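Type IV pilus biogenesis protein PilB (Streptococcus sanguinis, PDB 7B7P) is a minor type IV pilin that joins a pilin module to a metal-binding von Willebrand factor A-like module and acts directly in adhesion. Local coordinates at residues W52-L57 with A148-T153; D253-P258 with P287-V292; A309-F314 with Y337-I342. All coordinates share one frame; numbering follows the deposited sequence.

Contact 1. Residues W52-L57 with A148-T153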
loop_
_atom_site.group_PDB
_atom_site.type_symbol
_atom_site.label_atom_id
_atom_site.label_comp_id
_atom_site.label_asym_id
_atom_site.label_seq_id
_atom_site.Cartn_x
_atom_site.Cartn_y
_atom_site.Cartn_z
ATOM N N TRP A 52 1.978 14.256 18.697
ATOM C CA TRP A 52 2.232 15.119 17.554
ATOM C C TRP A 52 2.192 16.572 18.007
ATOM O O TRP A 52 1.238 16.996 18.671
ATOM C CB TRP A 52 1.211 14.864 16.444
ATOM C CG TRP A 52 1.436 13.543 15.804
ATOM C CD1 TRP A 52 0.801 12.375 16.097
ATOM C CD2 TRP A 52 2.399 13.235 14.783
ATOM N NE1 TRP A 52 1.298 11.360 15.315
ATOM C CE2 TRP A 52 2.282 11.862 14.502
ATOM C CE3 TRP A 52 3.338 13.991 14.074
ATOM C CZ2 TRP A 52 3.066 11.226 13.541
ATOM C CZ3 TRP A 52 4.118 13.358 13.118
ATOM C CH2 TRP A 52 3.976 11.989 12.861
ATOM N N SER A 53 3.236 17.320 17.666
ATOM C CA SER A 53 3.264 18.761 17.872
ATOM C C SER A 53 2.642 19.469 16.671
ATOM O O SER A 53 2.649 18.952 15.553
ATOM C CB SER A 53 4.697 19.228 18.095
ATOM O OG SER A 53 5.406 18.260 18.843
ATOM N N TYR A 54 2.079 20.651 16.915
ATOM C CA TYR A 54 1.283 21.345 15.912
ATOM C C TYR A 54 1.679 22.814 15.814
ATOM O O TYR A 54 2.137 23.418 16.786
ATOM C CB TYR A 54 -0.223 21.263 16.221
ATOM C CG TYR A 54 -0.843 19.885 16.108
ATOM C CD1 TYR A 54 -0.543 18.882 17.027
ATOM C CD2 TYR A 54 -1.754 19.595 15.103
ATOM C CE1 TYR A 54 -1.122 17.628 16.932
ATOM C CE2 TYR A 54 -2.334 18.347 15.003
ATOM C CZ TYR A 54 -2.014 17.367 15.921
ATOM O OH TYR A 54 -2.587 16.121 15.821
ATOM N N ILE A 55 1.490 23.382 14.622
ATOM C CA ILE A 55 1.531 24.823 14.403
ATOM C C ILE A 55 0.271 25.210 13.642
ATOM O O ILE A 55 -0.085 24.562 12.651
ATOM C CB ILE A 55 2.778 25.266 13.616
ATOM C CG1 ILE A 55 4.054 24.919 14.363
ATOM C CG2 ILE A 55 2.737 26.763 13.350
ATOM C CD1 ILE A 55 5.276 24.964 13.481
ATOM N N GLY A 56 -0.392 26.262 14.089
ATOM C CA GLY A 56 -1.587 26.717 13.409
ATOM C C GLY A 56 -2.140 27.935 14.108
ATOM O O GLY A 56 -1.695 28.315 15.195
ATOM N N LEU A 57 -3.129 28.541 13.461
ATOM C CA LEU A 57 -3.731 29.756 13.977
ATOM C C LEU A 57 -4.639 29.468 15.171
ATOM O O LEU A 57 -5.140 28.353 15.367
ATOM C CB LEU A 57 -4.534 30.458 12.889
ATOM C CG LEU A 57 -3.718 31.314 11.925
ATOM C CD1 LEU A 57 -4.603 32.404 11.340
ATOM C CD2 LEU A 57 -2.505 31.895 12.631
ATOM N N ALA A 148 -2.638 24.411 8.766
ATOM C CA ALA A 148 -1.963 23.979 9.978
ATOM C C ALA A 148 -1.028 22.835 9.632
ATOM O O ALA A 148 -1.141 22.219 8.571
ATOM C CB ALA A 148 -2.964 23.546 11.049
ATOM N N ILE A 149 -0.109 22.557 10.548
ATOM C CA ILE A 149 0.905 21.527 10.379
ATOM C C ILE A 149 0.989 20.719 11.666
ATOM O O ILE A 149 0.789 21.244 12.766
ATOM C CB ILE A 149 2.304 22.128 10.024
ATOM C CG1 ILE A 149 2.486 22.336 8.516
ATOM C CG2 ILE A 149 3.433 21.291 10.575
ATOM C CD1 ILE A 149 3.660 23.254 8.157
ATOM N N ALA A 150 1.282 19.428 11.519
ATOM C CA ALA A 150 1.625 18.553 12.628
ATOM C C ALA A 150 2.972 17.914 12.340
ATOM O O ALA A 150 3.251 17.534 11.199
ATOM C CB ALA A 150 0.561 17.482 12.829
ATOM N N TYR A 151 3.810 17.794 13.367
ATOM C CA TYR A 151 5.187 17.389 13.131
ATOM C C TYR A 151 5.761 16.691 14.351
ATOM O O TYR A 151 5.258 16.822 15.467
ATOM C CB TYR A 151 6.069 18.591 12.793
ATOM C CG TYR A 151 6.270 19.529 13.963
ATOM C CD1 TYR A 151 5.277 20.429 14.324
ATOM C CD2 TYR A 151 7.453 19.519 14.704
ATOM C CE1 TYR A 151 5.448 21.297 15.384
ATOM C CE2 TYR A 151 7.636 20.390 15.782
ATOM C CZ TYR A 151 6.621 21.274 16.113
ATOM O OH TYR A 151 6.758 22.149 17.168
ATOM N N ARG A 152 6.854 15.979 14.119
ATOM C CA ARG A 152 7.677 15.432 15.180
ATOM C C ARG A 152 9.138 15.729 14.877
ATOM O O ARG A 152 9.527 15.926 13.723
ATOM C CB ARG A 152 7.475 13.917 15.342
ATOM C CG ARG A 152 6.157 13.545 15.999
ATOM C CD ARG A 152 5.963 12.036 16.037
ATOM N NE ARG A 152 6.952 11.381 16.884
ATOM C CZ ARG A 152 6.878 11.328 18.210
ATOM N NH1 ARG A 152 5.862 11.893 18.848
ATOM N NH2 ARG A 152 7.823 10.711 18.895
ATOM N N THR A 153 9.947 15.748 15.935
ATOM C CA THR A 153 11.379 15.978 15.824
ATOM C C THR A 153 12.210 14.734 16.107
ATOM O O THR A 153 13.430 14.761 15.907
ATOM C CB THR A 153 11.797 17.107 16.775
ATOM O OG1 THR A 153 11.050 17.000 17.995
ATOM C CG2 THR A 153 11.498 18.452 16.140
#
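Tyr151 holds CG between its backbone N and carbonyl carbon (chi1 68°), and chi2 then turns the ring so that one face meets Ser53 CB; Trp52 has CG anti to its carbonyl carbon (chi1 -71°), and its indole presents one face to the Arg152 chain. The segments lie on adjacent antiparallel strands, 53-57 and 148-152, in the sheet of the pilin module, which packs against helix 9-27 in the helix-on-sheet plan of type IV pilins. Ser53 with Tyr151 and Ile55 with Ile149 are hydrogen-bonded pairs; the bond from Tyr151 N to Ser53 O measures 2.7 Å. Between them lies the non-hydrogen-bonded pair Tyr54 and Ala150.

On the helix-facing side, Ser53 CB sits 3.4 Å from Tyr151 CZ, displaced toward the ring's rim. Ile55 CG1 comes to 4.0 Å from Tyr151 CE1, and Tyr151 OH hydrogen-bonds to Asn66 OD1 of strand 64-67. On the other face a CH-pi contact places Ala150 CB over the Tyr54 ring, 3.7 Å from Tyr54 CE2; Tyr54 OH bonds to Thr49 N.

Arg152 crosses the Trp52 indole at about a right angle. Its guanidinium bonds to Glu51 O and Pro155 O, and any cation-pi attraction is weak. The aliphatic chain does the touching, with Arg152 CG 3.4 Å from Trp52 CE3. Arg152 CD makes a CH-pi contact over the six-membered ring of Trp52, 3.6 Å from its centroid and 7° off the normal.

Contact 2. Residues D253-P258 with P287-V292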
loop_
_atom_site.group_PDB
_atom_site.type_symbol
_atom_site.label_atom_id
_atom_site.label_comp_id
_atom_site.label_asym_id
_atom_site.label_seq_id
_atom_site.Cartn_x
_atom_site.Cartn_y
_atom_site.Cartn_z
ATOM N N ASP A 253 4.704 -26.266 -12.020
ATOM C CA ASP A 253 3.843 -27.384 -12.414
ATOM C C ASP A 253 2.365 -27.036 -12.201
ATOM O O ASP A 253 2.025 -26.390 -11.207
ATOM C CB ASP A 253 4.197 -28.650 -11.625
ATOM C CG ASP A 253 3.429 -29.867 -12.101
ATOM O OD1 ASP A 253 3.605 -30.274 -13.276
ATOM O OD2 ASP A 253 2.640 -30.415 -11.296
ATOM N N GLY A 254 1.488 -27.447 -13.117
ATOM C CA GLY A 254 0.054 -27.205 -12.985
ATOM C C GLY A 254 -0.468 -26.034 -13.808
ATOM O O GLY A 254 0.230 -25.431 -14.630
ATOM N N VAL A 255 -1.744 -25.715 -13.567
ATOM C CA VAL A 255 -2.437 -24.612 -14.234
ATOM C C VAL A 255 -2.533 -23.416 -13.281
ATOM O O VAL A 255 -1.752 -23.304 -12.337
ATOM C CB VAL A 255 -3.822 -25.068 -14.730
ATOM C CG1 VAL A 255 -3.665 -25.949 -15.959
ATOM C CG2 VAL A 255 -4.572 -25.813 -13.616
ATOM N N THR A 256 -3.477 -22.503 -13.512
ATOM C CA THR A 256 -3.485 -21.210 -12.827
ATOM C C THR A 256 -4.825 -21.009 -12.121
ATOM O O THR A 256 -5.836 -20.723 -12.767
ATOM C CB THR A 256 -3.190 -20.082 -13.831
ATOM O OG1 THR A 256 -1.973 -20.382 -14.532
ATOM C CG2 THR A 256 -3.047 -18.716 -13.127
ATOM N N ASN A 257 -4.823 -21.129 -10.793
ATOM C CA ASN A 257 -6.026 -21.069 -9.960
ATOM C C ASN A 257 -5.814 -19.946 -8.950
ATOM O O ASN A 257 -5.576 -20.195 -7.761
ATOM C CB ASN A 257 -6.284 -22.409 -9.267
ATOM C CG ASN A 257 -7.652 -22.480 -8.551
ATOM O OD1 ASN A 257 -8.286 -21.457 -8.304
ATOM N ND2 ASN A 257 -8.101 -23.705 -8.220
ATOM N N PRO A 258 -5.870 -18.692 -9.396
ATOM C CA PRO A 258 -5.575 -17.580 -8.480
ATOM C C PRO A 258 -6.563 -17.461 -7.326
ATOM O O PRO A 258 -6.171 -17.065 -6.216
ATOM C CB PRO A 258 -5.610 -16.348 -9.406
ATOM C CG PRO A 258 -6.530 -16.736 -10.519
ATOM C CD PRO A 258 -6.338 -18.222 -10.721
ATOM N N PRO A 287 -6.160 -16.867 -16.027
ATOM C CA PRO A 287 -6.898 -17.737 -15.101
ATOM C C PRO A 287 -7.633 -18.848 -15.838
ATOM O O PRO A 287 -8.355 -18.611 -16.806
ATOM C CB PRO A 287 -7.878 -16.772 -14.423
ATOM C CG PRO A 287 -7.222 -15.444 -14.514
ATOM C CD PRO A 287 -6.501 -15.445 -15.846
ATOM N N ASN A 288 -7.431 -20.082 -15.386
ATOM C CA ASN A 288 -8.048 -21.194 -16.103
ATOM C C ASN A 288 -8.407 -22.345 -15.174
ATOM O O ASN A 288 -8.509 -23.482 -15.645
ATOM C CB ASN A 288 -7.107 -21.740 -17.230
ATOM C CG ASN A 288 -5.795 -22.282 -16.680
ATOM O OD1 ASN A 288 -5.480 -22.143 -15.483
ATOM N ND2 ASN A 288 -5.041 -22.941 -17.537
ATOM N N ALA A 289 -8.546 -22.099 -13.871
ATOM C CA ALA A 289 -8.884 -23.157 -12.934
ATOM C C ALA A 289 -9.617 -22.554 -11.738
ATOM O O ALA A 289 -9.425 -21.384 -11.393
ATOM C CB ALA A 289 -7.621 -23.923 -12.493
ATOM N N TYR A 290 -10.454 -23.372 -11.102
ATOM C CA TYR A 290 -11.202 -22.970 -9.911
ATOM C C TYR A 290 -11.596 -24.241 -9.175
ATOM O O TYR A 290 -11.554 -25.336 -9.739
ATOM C CB TYR A 290 -12.433 -22.105 -10.265
ATOM C CG TYR A 290 -13.375 -22.775 -11.285
ATOM C CD1 TYR A 290 -13.166 -22.644 -12.657
ATOM C CD2 TYR A 290 -14.454 -23.552 -10.862
ATOM C CE1 TYR A 290 -14.006 -23.268 -13.575
ATOM C CE2 TYR A 290 -15.287 -24.166 -11.756
ATOM C CZ TYR A 290 -15.064 -24.039 -13.110
ATOM O OH TYR A 290 -15.907 -24.673 -14.005
ATOM N N LEU A 291 -11.932 -24.097 -7.894
ATOM C CA LEU A 291 -12.423 -25.211 -7.088
ATOM C C LEU A 291 -13.906 -25.032 -6.804
ATOM O O LEU A 291 -14.364 -23.911 -6.574
ATOM C CB LEU A 291 -11.657 -25.328 -5.771
ATOM C CG LEU A 291 -10.209 -25.751 -6.000
ATOM C CD1 LEU A 291 -9.427 -25.832 -4.706
ATOM C CD2 LEU A 291 -10.195 -27.068 -6.719
ATOM N N VAL A 292 -14.665 -26.137 -6.827
ATOM C CA VAL A 292 -16.067 -26.070 -6.446
ATOM C C VAL A 292 -16.247 -26.693 -5.069
ATOM O O VAL A 292 -15.456 -27.512 -4.601
ATOM C CB VAL A 292 -17.020 -26.707 -7.483
ATOM C CG1 VAL A 292 -16.938 -25.950 -8.797
ATOM C CG2 VAL A 292 -16.756 -28.216 -7.662
HETATM O O HOH W 1 -1.738 -22.372 -16.900
#
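Pro287 meets Pro258 at the start of helix 258-270, the two rings crossing at about a right angle with Pro287 CB 4.1 Å from Pro258 CG. Asn288 then grips the backbone of Thr256 twice. Its own N-H makes a nearly straight bond to the Thr256 carbonyl (174°; Asn288 N to Thr256 O 3.1 Å), and Asn288 OD1 accepts from Thr256 N at 2.8 Å, the donor lying in the plane of the side-chain carbonyl. Asn288 CG lies between the backbone N and the carbonyl carbon (chi1 62°), and chi2 (-8°) sets the direction of OD1. Asn288 ND2 bonds weakly to a water that also contacts Thr256 OG1.

Ala289 points its methyl at the loop, its CB 3.8 Å from Val255 CG2. Tyr290 CA packs on the Asn257 amide, and Leu291 CG lies 3.7 Å from Asn257 ND2. That amide bonds to Thr221 O and, through OD1, N-caps helix 258-270 at Asp260 N.

The side chain of Thr256 comes within about 3 Å of a magnesium ion, near the metal-binding residues Ser173 and Asp284. Asn288 thus probably acts as a second-shell residue, helping to hold Thr256 at the MIDAS, the metal site characteristic of von Willebrand factor A-like domains.

Contact 3. Residues A309-F314 with Y337-I342; sequences AGRVTF and YSRDSI
Gly310 and Tyr337 bring the two backbones nearest, with CA atoms 6.8 Å apart, where a turn with positive phi (71°) at Gly310 leads into strand 311-314. The contact thus lies where strand 311-314 begins, beside the loop that leads from its antiparallel partner 332-335 into helix 341-358.

The carbonyl of Ala309 is approached by two side chains. Tyr337 presents its ring edge, with CD2 3.3 Å from Ala309 O, and the same ring brings CE2 to 3.9 Å from Gly310 CA. Arg339, extended from CG to NE, donates from NH2 to Ala309 O at 3.2 Å; the oxygen lies near the guanidinium plane, but the donor is tilted 26° from the carbonyl plane.

The Arg311 guanidinium lies flat over the Asp340 carboxylate, the planes 7° apart and Arg311 NE 4.0 Å from Asp340 CG. Ala309 CB lies on the opposite face of that guanidinium. At its edge Arg311 NH1 comes to 4.1 Å from Arg339 NE.

Asp340 is the N-cap of helix 341-358, and its OD2 bonds to Thr343 OG1. Asp335 ties down the loop through its carboxylate, OD1 taking Tyr337 N and OD2 taking the backbone N atoms of Arg339 and Asp340.

No N-H of Arg311 points at Asp340 OD1, so their attraction is that of stacked opposite charges, not of a salt bridge. The Asp340 carboxylate, stacked on Arg311, may partly offset the repulsion between the two arginines, and the one direct hydrogen bond across this surface contact runs from a guanidinium to a backbone oxygen.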
loop_
_atom_site.group_PDB
_atom_site.type_symbol
_atom_site.label_atom_id
_atom_site.label_comp_id
_atom_site.label_asym_id
_atom_site.label_seq_id
_atom_site.Cartn_x
_atom_site.Cartn_y
_atom_site.Cartn_z
ATOM N N ALA A 309 -10.571 -32.594 -25.174
ATOM C CA ALA A 309 -10.653 -31.143 -25.278
ATOM C C ALA A 309 -9.811 -30.474 -24.202
ATOM O O ALA A 309 -9.632 -29.253 -24.222
ATOM C CB ALA A 309 -12.107 -30.677 -25.181
ATOM N N GLY A 310 -9.320 -31.261 -23.250
ATOM C CA GLY A 310 -8.443 -30.764 -22.204
ATOM C C GLY A 310 -9.105 -29.870 -21.174
ATOM O O GLY A 310 -8.470 -28.914 -20.692
ATOM N N ARG A 311 -10.362 -30.147 -20.817
ATOM C CA ARG A 311 -10.999 -29.325 -19.795
ATOM C C ARG A 311 -12.126 -30.074 -19.091
ATOM O O ARG A 311 -12.725 -31.007 -19.637
ATOM C CB ARG A 311 -11.536 -28.021 -20.382
ATOM C CG ARG A 311 -12.581 -28.198 -21.448
ATOM C CD ARG A 311 -13.209 -26.857 -21.728
ATOM N NE ARG A 311 -14.287 -26.922 -22.696
ATOM C CZ ARG A 311 -14.133 -26.759 -24.006
ATOM N NH1 ARG A 311 -12.926 -26.542 -24.524
ATOM N NH2 ARG A 311 -15.193 -26.825 -24.804
ATOM N N VAL A 312 -12.399 -29.637 -17.866
ATOM C CA VAL A 312 -13.531 -30.079 -17.068
ATOM C C VAL A 312 -14.243 -28.845 -16.539
ATOM O O VAL A 312 -13.619 -27.974 -15.923
ATOM C CB VAL A 312 -13.090 -30.982 -15.904
ATOM C CG1 VAL A 312 -14.273 -31.327 -15.028
ATOM C CG2 VAL A 312 -12.411 -32.241 -16.439
ATOM N N THR A 313 -15.544 -28.767 -16.754
ATOM C CA THR A 313 -16.259 -27.573 -16.362
ATOM C C THR A 313 -17.518 -27.940 -15.583
ATOM O O THR A 313 -18.018 -29.073 -15.642
ATOM C CB THR A 313 -16.551 -26.712 -17.599
ATOM O OG1 THR A 313 -17.467 -25.660 -17.261
ATOM C CG2 THR A 313 -17.064 -27.577 -18.762
ATOM N N PHE A 314 -17.997 -26.979 -14.802
ATOM C CA PHE A 314 -19.234 -27.135 -14.051
ATOM C C PHE A 314 -20.262 -26.168 -14.613
ATOM O O PHE A 314 -19.999 -24.960 -14.694
ATOM C CB PHE A 314 -19.009 -26.918 -12.559
ATOM C CG PHE A 314 -18.166 -27.995 -11.914
ATOM C CD1 PHE A 314 -16.770 -27.938 -11.962
ATOM C CD2 PHE A 314 -18.766 -29.062 -11.260
ATOM C CE1 PHE A 314 -15.991 -28.943 -11.360
ATOM C CE2 PHE A 314 -17.998 -30.059 -10.653
ATOM C CZ PHE A 314 -16.616 -30.003 -10.712
ATOM N N TYR A 337 -5.975 -25.536 -22.157
ATOM C CA TYR A 337 -5.621 -24.697 -23.294
ATOM C C TYR A 337 -5.937 -23.222 -23.101
ATOM O O TYR A 337 -5.606 -22.425 -23.984
ATOM C CB TYR A 337 -6.326 -25.218 -24.542
ATOM C CG TYR A 337 -5.880 -26.624 -24.855
ATOM C CD1 TYR A 337 -4.588 -26.874 -25.294
ATOM C CD2 TYR A 337 -6.725 -27.704 -24.645
ATOM C CE1 TYR A 337 -4.162 -28.157 -25.567
ATOM C CE2 TYR A 337 -6.315 -28.991 -24.914
ATOM C CZ TYR A 337 -5.028 -29.215 -25.375
ATOM O OH TYR A 337 -4.611 -30.493 -25.640
ATOM N N SER A 338 -6.568 -22.840 -21.978
ATOM C CA SER A 338 -6.898 -21.441 -21.660
ATOM C C SER A 338 -7.583 -20.722 -22.816
ATOM O O SER A 338 -7.259 -19.577 -23.130
ATOM C CB SER A 338 -5.659 -20.659 -21.209
ATOM O OG SER A 338 -4.892 -21.396 -20.259
ATOM N N ARG A 339 -8.559 -21.390 -23.431
ATOM C CA ARG A 339 -9.318 -20.851 -24.560
ATOM C C ARG A 339 -10.832 -20.775 -24.333
ATOM O O ARG A 339 -11.508 -20.005 -25.024
ATOM C CB ARG A 339 -9.069 -21.709 -25.810
ATOM C CG ARG A 339 -9.542 -23.144 -25.620
ATOM C CD ARG A 339 -9.264 -24.012 -26.821
ATOM N NE ARG A 339 -9.449 -25.425 -26.488
ATOM C CZ ARG A 339 -9.401 -26.417 -27.375
ATOM N NH1 ARG A 339 -9.163 -26.162 -28.662
ATOM N NH2 ARG A 339 -9.580 -27.664 -26.969
ATOM N N ASP A 340 -11.380 -21.546 -23.408
ATOM C CA ASP A 340 -12.822 -21.567 -23.170
ATOM C C ASP A 340 -13.242 -20.354 -22.331
ATOM O O ASP A 340 -12.879 -20.253 -21.152
ATOM C CB ASP A 340 -13.182 -22.873 -22.476
ATOM C CG ASP A 340 -14.642 -22.964 -22.135
ATOM O OD1 ASP A 340 -15.465 -23.029 -23.075
ATOM O OD2 ASP A 340 -14.960 -22.991 -20.926
ATOM N N SER A 341 -14.030 -19.451 -22.935
ATOM C CA SER A 341 -14.451 -18.216 -22.269
ATOM C C SER A 341 -15.112 -18.463 -20.916
ATOM O O SER A 341 -14.867 -17.713 -19.963
ATOM C CB SER A 341 -15.411 -17.424 -23.165
ATOM O OG SER A 341 -14.703 -16.464 -23.947
ATOM N N ILE A 342 -15.947 -19.506 -20.810
ATOM C CA ILE A 342 -16.684 -19.770 -19.567
ATOM C C ILE A 342 -15.731 -20.107 -18.433
ATOM O O ILE A 342 -15.843 -19.577 -17.318
ATOM C CB ILE A 342 -17.698 -20.908 -19.768
ATOM C CG1 ILE A 342 -18.824 -20.467 -20.699
ATOM C CG2 ILE A 342 -18.242 -21.368 -18.428
ATOM C CD1 ILE A 342 -19.772 -19.514 -20.088
#

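Overall arrangement
Contact 1 belongs to the pilin module and lies on one side of the chain's centre; contacts 2 and 3 lie on the other, in the von Willebrand factor A-like module. The centre of contact 1 is about 51 Å from that of contact 2 and about 60 Å from that of contact 3. Contacts 2 and 3 have centres about 11 Å apart and touch. Both reach the antiparallel sheet of strands 289-291, 332-335, 311-314 and 302-305, and Tyr290 OH probably bonds to Phe314 N, 3.2 Å away. Val292 CG2 packs on Phe314 CZ. In contact 2 the side chain of Thr256 comes within about 3 Å of the magnesium ion, whereas in contact 3 that of Tyr337 stays about 12 Å away.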